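Long-range contact in superoxide dismutase [Mn/Fe] (Aeropyrum pernix, PDB 3AK2), which catalyses the dismutation of superoxide to dioxygen and hydrogen peroxide at a single metal centre that works with either manganese or iron: residues Val128-Pro137 with Gly157-Glu168. Sequence-based numbering, arbitrary orientation.
Sequences VGWGVLAFDP and GLVPILVIDVWE. With MN (manganese (II) ion), chain E.
W130 and D165 meet as a non-hydrogen-bonded pair where two antiparallel strands, 129-136 and 159-165, run side by side in the C-terminal domain of this Fe/Mn superoxide dismutase. Strand 129-136 is the middle one of the three-stranded sheet, with 141-148 on its other edge, and the contact is buried throughout. At the end away from the metal, F135 and V159 exchange two backbone hydrogen bonds; a classic beta bulge then sets I161 and L162 opposite L133. The extra residue shifts the register by one, and L133 O accepts from both amides, I161 N at 2.8 Å and L162 N at a longer 3.3 Å. Beyond it G131 and I164 form a hydrogen-bonded pair, joined by two backbone bonds, and the strand delivers D165 to the metal. D165 OD2 binds manganese at 2.0 Å, alongside H31, H79 and H169. With CG anti to the backbone N (chi1 -170°), the carboxylate lies stacked on the W130 ring, planes 13° apart, and D165 CB sits 3.4 Å from W130 CZ3. D165 OD1 accepts a hydrogen bond from W167 N, two residues on, in an Asx turn; the amide comes from above the carboxylate plane, which helps fix the group's rotation. The W167 ring turns an edge toward the face of W130, an offset edge-to-face pair with planes at 62°. On one face of that W167 ring the metal-bound water sits near the rim; over the centre of the other lies V128 CG2, 3.5 Å from the six-membered ring centroid.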
loop_
_atom_site.group_PDB
_atom_site.type_symbol
_atom_site.label_atom_id
_atom_site.label_comp_id
_atom_site.label_asym_id
_atom_site.label_seq_id
_atom_site.Cartn_x
_atom_site.Cartn_y
_atom_site.Cartn_z
ATOM N N VAL A 128 -9.395 -2.981 6.106
ATOM C CA VAL A 128 -9.380 -2.659 7.522
ATOM C C VAL A 128 -8.586 -1.377 7.761
ATOM O O VAL A 128 -7.715 -1.017 6.964
ATOM C CB VAL A 128 -8.840 -3.824 8.362
ATOM C CG1 VAL A 128 -9.774 -5.027 8.250
ATOM C CG2 VAL A 128 -7.424 -4.200 7.942
ATOM N N GLY A 129 -8.907 -0.673 8.838
ATOM C CA GLY A 129 -8.212 0.561 9.163
ATOM C C GLY A 129 -8.904 1.374 10.230
ATOM O O GLY A 129 -9.572 0.820 11.112
ATOM N N TRP A 130 -8.743 2.691 10.136
ATOM C CA TRP A 130 -9.145 3.624 11.181
ATOM C C TRP A 130 -9.721 4.888 10.583
ATOM O O TRP A 130 -9.273 5.341 9.534
ATOM C CB TRP A 130 -7.925 4.038 12.017
ATOM C CG TRP A 130 -7.200 2.902 12.635
ATOM C CD1 TRP A 130 -6.295 2.078 12.028
ATOM C CD2 TRP A 130 -7.297 2.459 13.995
ATOM N NE1 TRP A 130 -5.840 1.140 12.919
ATOM C CE2 TRP A 130 -6.436 1.350 14.136
ATOM C CE3 TRP A 130 -8.036 2.890 15.108
ATOM C CZ2 TRP A 130 -6.292 0.663 15.340
ATOM C CZ3 TRP A 130 -7.886 2.211 16.307
ATOM C CH2 TRP A 130 -7.027 1.105 16.410
ATOM N N GLY A 131 -10.708 5.459 11.270
ATOM C CA GLY A 131 -11.085 6.856 11.063
ATOM C C GLY A 131 -10.341 7.692 12.087
ATOM O O GLY A 131 -10.278 7.323 13.260
ATOM N N VAL A 132 -9.759 8.806 11.646
ATOM C CA VAL A 132 -8.873 9.592 12.503
ATOM C C VAL A 132 -9.199 11.081 12.481
ATOM O O VAL A 132 -9.289 11.690 11.415
ATOM C CB VAL A 132 -7.377 9.386 12.106
ATOM C CG1 VAL A 132 -6.450 10.250 12.965
ATOM C CG2 VAL A 132 -6.978 7.909 12.201
ATOM N N LEU A 133 -9.388 11.645 13.673
ATOM C CA LEU A 133 -9.389 13.087 13.854
ATOM C C LEU A 133 -8.032 13.464 14.429
ATOM O O LEU A 133 -7.647 12.983 15.500
ATOM C CB LEU A 133 -10.510 13.522 14.807
ATOM C CG LEU A 133 -10.556 15.010 15.177
ATOM C CD1 LEU A 133 -10.891 15.862 13.967
ATOM C CD2 LEU A 133 -11.562 15.257 16.292
ATOM N N ALA A 134 -7.317 14.329 13.717
ATOM C CA ALA A 134 -5.962 14.687 14.087
ATOM C C ALA A 134 -5.790 16.188 14.232
ATOM O O ALA A 134 -6.540 16.970 13.646
ATOM C CB ALA A 134 -4.965 14.138 13.063
ATOM N N PHE A 135 -4.797 16.563 15.030
ATOM C CA PHE A 135 -4.344 17.938 15.142
ATOM C C PHE A 135 -3.145 18.145 14.223
ATOM O O PHE A 135 -2.152 17.423 14.309
ATOM C CB PHE A 135 -3.963 18.251 16.591
ATOM C CG PHE A 135 -3.576 19.684 16.829
ATOM C CD1 PHE A 135 -4.551 20.645 17.063
ATOM C CD2 PHE A 135 -2.238 20.070 16.842
ATOM C CE1 PHE A 135 -4.202 21.972 17.304
ATOM C CE2 PHE A 135 -1.883 21.394 17.080
ATOM C CZ PHE A 135 -2.869 22.341 17.314
ATOM N N ASP A 136 -3.249 19.131 13.340
ATOM C CA ASP A 136 -2.190 19.461 12.393
ATOM C C ASP A 136 -1.232 20.494 12.991
ATOM O O ASP A 136 -1.624 21.640 13.196
ATOM C CB ASP A 136 -2.820 19.984 11.095
ATOM C CG ASP A 136 -1.796 20.484 10.093
ATOM O OD1 ASP A 136 -2.223 21.135 9.116
ATOM O OD2 ASP A 136 -0.586 20.233 10.268
ATOM N N PRO A 137 0.033 20.107 13.253
ATOM C CA PRO A 137 0.983 21.056 13.847
ATOM C C PRO A 137 1.316 22.243 12.940
ATOM O O PRO A 137 1.729 23.285 13.439
ATOM C CB PRO A 137 2.236 20.205 14.079
ATOM C CG PRO A 137 2.125 19.087 13.091
ATOM C CD PRO A 137 0.655 18.791 13.015
ATOM N N GLY A 157 3.588 14.259 11.407
ATOM C CA GLY A 157 3.052 15.518 11.927
ATOM C C GLY A 157 1.705 15.416 12.607
ATOM O O GLY A 157 1.582 15.677 13.803
ATOM N N LEU A 158 0.690 15.035 11.838
ATOM C CA LEU A 158 -0.672 14.910 12.354
ATOM C C LEU A 158 -0.723 14.085 13.629
ATOM O O LEU A 158 -0.205 12.970 13.679
ATOM C CB LEU A 158 -1.587 14.290 11.302
ATOM C CG LEU A 158 -1.710 15.019 9.964
ATOM C CD1 LEU A 158 -2.672 14.268 9.061
ATOM C CD2 LEU A 158 -2.157 16.461 10.138
ATOM N N VAL A 159 -1.346 14.650 14.658
ATOM C CA VAL A 159 -1.446 14.008 15.963
ATOM C C VAL A 159 -2.868 13.485 16.147
ATOM O O VAL A 159 -3.785 14.290 16.317
ATOM C CB VAL A 159 -1.147 15.015 17.096
ATOM C CG1 VAL A 159 -1.284 14.346 18.465
ATOM C CG2 VAL A 159 0.237 15.634 16.922
ATOM N N PRO A 160 -3.072 12.152 16.110
ATOM C CA PRO A 160 -4.420 11.633 16.356
ATOM C C PRO A 160 -4.915 11.981 17.756
ATOM O O PRO A 160 -4.217 11.728 18.742
ATOM C CB PRO A 160 -4.252 10.111 16.204
ATOM C CG PRO A 160 -3.016 9.940 15.395
ATOM C CD PRO A 160 -2.116 11.065 15.831
ATOM N N ILE A 161 -6.096 12.590 17.830
ATOM C CA ILE A 161 -6.724 12.881 19.124
ATOM C C ILE A 161 -7.995 12.064 19.363
ATOM O O ILE A 161 -8.420 11.885 20.511
ATOM C CB ILE A 161 -6.974 14.402 19.350
ATOM C CG1 ILE A 161 -7.986 14.973 18.344
ATOM C CG2 ILE A 161 -5.648 15.164 19.324
ATOM C CD1 ILE A 161 -8.488 16.378 18.691
ATOM N N LEU A 162 -8.590 11.573 18.279
ATOM C CA LEU A 162 -9.748 10.692 18.345
ATOM C C LEU A 162 -9.687 9.713 17.182
ATOM O O LEU A 162 -9.588 10.118 16.026
ATOM C CB LEU A 162 -11.056 11.490 18.305
ATOM C CG LEU A 162 -12.346 10.661 18.264
ATOM C CD1 LEU A 162 -12.511 9.774 19.499
ATOM C CD2 LEU A 162 -13.552 11.567 18.109
ATOM N N VAL A 163 -9.751 8.423 17.500
ATOM C CA VAL A 163 -9.669 7.380 16.481
ATOM C C VAL A 163 -10.797 6.374 16.659
ATOM O O VAL A 163 -11.229 6.107 17.788
ATOM C CB VAL A 163 -8.284 6.640 16.480
ATOM C CG1 VAL A 163 -7.126 7.628 16.322
ATOM C CG2 VAL A 163 -8.095 5.791 17.733
ATOM N N ILE A 164 -11.284 5.839 15.545
ATOM C CA ILE A 164 -12.212 4.713 15.577
ATOM C C ILE A 164 -11.611 3.558 14.784
ATOM O O ILE A 164 -11.197 3.722 13.636
ATOM C CB ILE A 164 -13.640 5.065 15.068
ATOM C CG1 ILE A 164 -14.567 3.846 15.214
ATOM C CG2 ILE A 164 -13.603 5.577 13.633
ATOM C CD1 ILE A 164 -16.003 4.048 14.728
ATOM N N ASP A 165 -11.561 2.397 15.418
ATOM C CA ASP A 165 -11.060 1.185 14.795
ATOM C C ASP A 165 -12.171 0.580 13.950
ATOM O O ASP A 165 -13.240 0.245 14.480
ATOM C CB ASP A 165 -10.645 0.210 15.892
ATOM C CG ASP A 165 -9.878 -0.987 15.373
ATOM O OD1 ASP A 165 -9.671 -1.129 14.145
ATOM O OD2 ASP A 165 -9.469 -1.787 16.228
ATOM N N VAL A 166 -11.941 0.466 12.642
ATOM C CA VAL A 166 -12.879 -0.232 11.762
ATOM C C VAL A 166 -12.284 -1.492 11.132
ATOM O O VAL A 166 -12.762 -1.966 10.098
ATOM C CB VAL A 166 -13.537 0.693 10.701
ATOM C CG1 VAL A 166 -14.480 1.692 11.369
ATOM C CG2 VAL A 166 -12.492 1.412 9.861
ATOM N N TRP A 167 -11.253 -2.049 11.764
ATOM C CA TRP A 167 -10.886 -3.426 11.460
ATOM C C TRP A 167 -12.104 -4.289 11.748
ATOM O O TRP A 167 -12.890 -3.978 12.645
ATOM C CB TRP A 167 -9.730 -3.894 12.327
ATOM C CG TRP A 167 -8.383 -3.416 11.883
ATOM C CD1 TRP A 167 -7.961 -2.117 11.776
ATOM C CD2 TRP A 167 -7.271 -4.233 11.513
ATOM N NE1 TRP A 167 -6.656 -2.080 11.352
ATOM C CE2 TRP A 167 -6.204 -3.364 11.192
ATOM C CE3 TRP A 167 -7.070 -5.616 11.421
ATOM C CZ2 TRP A 167 -4.953 -3.836 10.776
ATOM C CZ3 TRP A 167 -5.830 -6.086 11.013
ATOM C CH2 TRP A 167 -4.786 -5.196 10.696
ATOM N N GLU A 168 -12.260 -5.372 10.999
ATOM C CA GLU A 168 -13.433 -6.225 11.170
ATOM C C GLU A 168 -13.522 -6.795 12.587
ATOM O O GLU A 168 -14.618 -6.901 13.139
ATOM C CB GLU A 168 -13.470 -7.310 10.094
ATOM C CG GLU A 168 -13.647 -6.717 8.694
ATOM C CD GLU A 168 -13.689 -7.744 7.583
ATOM O OE1 GLU A 168 -12.892 -8.705 7.608
ATOM O OE2 GLU A 168 -14.515 -7.564 6.661
HETATM MN MN MN E . -8.134 -3.306 16.444
HETATM O O HOH W 1 -7.225 -2.691 14.630
#